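Local coordinates for phosphoserine phosphatase (Thermococcus onnurineus, PDB 4AP9), which probably hydrolyses L-phosphoserine to L-serine and phosphate, the last step of serine biosynthesis, as a magnesium-dependent haloacid dehalogenase-type phosphatase, at residues E37-L42 against K58-I63. Sequence-based numbering, arbitrary orientation.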
# COMPACT_ATOMS: atom_id res chain seq x y z
N GLU A 37 29.48 -35.51 -0.95
CA GLU A 37 28.51 -34.77 -1.76
C GLU A 37 27.65 -33.83 -0.91
O GLU A 37 27.27 -32.75 -1.37
CB GLU A 37 27.63 -35.74 -2.56
CG GLU A 37 26.73 -35.07 -3.61
CD GLU A 37 25.79 -36.06 -4.30
OE1 GLU A 37 25.91 -37.28 -4.05
OE2 GLU A 37 24.91 -35.62 -5.07
N ILE A 38 27.36 -34.22 0.33
CA ILE A 38 26.52 -33.38 1.19
C ILE A 38 27.19 -32.04 1.47
O ILE A 38 26.56 -30.99 1.38
CB ILE A 38 26.17 -34.07 2.52
CG1 ILE A 38 25.29 -35.29 2.26
CG2 ILE A 38 25.46 -33.08 3.46
CD1 ILE A 38 25.08 -36.18 3.49
N GLU A 39 28.48 -32.08 1.80
CA GLU A 39 29.20 -30.87 2.14
C GLU A 39 29.48 -30.05 0.88
O GLU A 39 29.49 -28.81 0.91
CB GLU A 39 30.50 -31.22 2.88
CG GLU A 39 31.10 -30.07 3.62
CD GLU A 39 31.94 -30.48 4.81
OE1 GLU A 39 32.30 -31.67 4.94
OE2 GLU A 39 32.24 -29.61 5.63
N GLU A 40 29.70 -30.74 -0.23
CA GLU A 40 29.92 -30.06 -1.50
C GLU A 40 28.68 -29.28 -1.90
O GLU A 40 28.76 -28.14 -2.33
CB GLU A 40 30.28 -31.06 -2.59
CG GLU A 40 30.56 -30.41 -3.92
CD GLU A 40 31.07 -31.39 -4.95
OE1 GLU A 40 30.25 -32.13 -5.54
OE2 GLU A 40 32.30 -31.45 -5.16
N LEU A 41 27.52 -29.90 -1.74
CA LEU A 41 26.24 -29.24 -1.99
C LEU A 41 26.06 -28.02 -1.09
O LEU A 41 25.55 -26.99 -1.52
CB LEU A 41 25.08 -30.21 -1.78
CG LEU A 41 24.90 -31.21 -2.93
CD1 LEU A 41 23.92 -32.28 -2.51
CD2 LEU A 41 24.45 -30.48 -4.19
N LEU A 42 26.47 -28.15 0.17
CA LEU A 42 26.43 -27.01 1.08
C LEU A 42 27.30 -25.88 0.54
O LEU A 42 26.85 -24.75 0.46
CB LEU A 42 26.89 -27.41 2.49
CG LEU A 42 27.00 -26.31 3.55
CD1 LEU A 42 25.63 -25.66 3.83
CD2 LEU A 42 27.60 -26.84 4.85
N LYS A 58 18.50 -31.29 -2.21
CA LYS A 58 19.44 -32.35 -2.59
C LYS A 58 20.16 -32.94 -1.37
O LYS A 58 20.40 -34.15 -1.29
CB LYS A 58 20.46 -31.86 -3.63
CG LYS A 58 19.92 -31.73 -5.05
CD LYS A 58 21.02 -31.33 -6.03
CE LYS A 58 20.65 -31.65 -7.48
NZ LYS A 58 19.30 -31.14 -7.89
N ARG A 59 20.52 -32.07 -0.42
CA ARG A 59 21.11 -32.52 0.83
C ARG A 59 20.10 -33.35 1.62
O ARG A 59 20.43 -34.41 2.15
CB ARG A 59 21.59 -31.32 1.66
CG ARG A 59 22.92 -30.73 1.15
CD ARG A 59 23.36 -29.49 1.92
NE ARG A 59 22.63 -28.30 1.48
CZ ARG A 59 22.29 -27.29 2.26
NH1 ARG A 59 22.59 -27.29 3.55
NH2 ARG A 59 21.62 -26.27 1.76
N VAL A 60 18.86 -32.88 1.67
CA VAL A 60 17.81 -33.59 2.39
C VAL A 60 17.64 -35.00 1.83
O VAL A 60 17.50 -35.97 2.58
CB VAL A 60 16.50 -32.83 2.32
CG1 VAL A 60 15.31 -33.75 2.68
CG2 VAL A 60 16.57 -31.64 3.24
N GLY A 61 17.67 -35.10 0.50
CA GLY A 61 17.55 -36.35 -0.20
C GLY A 61 18.65 -37.33 0.17
O GLY A 61 18.40 -38.53 0.30
N LEU A 62 19.86 -36.81 0.35
CA LEU A 62 21.01 -37.65 0.65
C LEU A 62 21.02 -38.22 2.08
O LEU A 62 21.81 -39.10 2.38
CB LEU A 62 22.32 -36.90 0.37
CG LEU A 62 22.64 -36.65 -1.11
CD1 LEU A 62 23.64 -35.53 -1.28
CD2 LEU A 62 23.15 -37.92 -1.75
N ILE A 63 20.16 -37.71 2.96
CA ILE A 63 20.05 -38.33 4.28
C ILE A 63 18.71 -39.03 4.51
O ILE A 63 18.39 -39.41 5.64
CB ILE A 63 20.38 -37.36 5.45
CG1 ILE A 63 19.42 -36.17 5.51
CG2 ILE A 63 21.84 -36.90 5.38
CD1 ILE A 63 19.41 -35.44 6.85
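K58, in the last turns of helix 52-62, has its CA-to-CB bond directed at helix 36-47. Its CB lies 3.7 Å from CD1 of L41. The rest of the chain then leads away, and the ammonium group forms a salt bridge with D54, one turn earlier. R59 is the residue nearest in backbone register, its CA 5.5 Å from that of I38. Its aliphatic part lies across helix 36-47: CD is 3.6 Å from the carbonyl O of I38, and CG is 3.7 Å from CB of L41. Farther out, R59 NH1 reaches within 3.5 Å of CD1 of L42, and CA of L42 sits over one face of the guanidinium. W26 and W52 add cation-pi contacts to this buried charge. The two helices form an antiparallel hairpin, with local axes 9.5 Å apart at an angle of 166°. It belongs to the helical cap inserted after the first core strand, 11-15, the C1 position of the haloacid dehalogenase fold. No hydrogen bond crosses between the two segments themselves, though the carbonyl O of L41 takes one from the S55 hydroxyl a turn before R59. L62, one turn after K58, points back at the partner helix. Its CD1 meets CD1 of L41 at 3.5 Å, and its CB lies 3.9 Å from CG1 of I38. L62 CD2 is also 3.6 Å from OE1 of E37, at the exposed margin. I63 packs its CG2 3.8 Å from CD1 of I38.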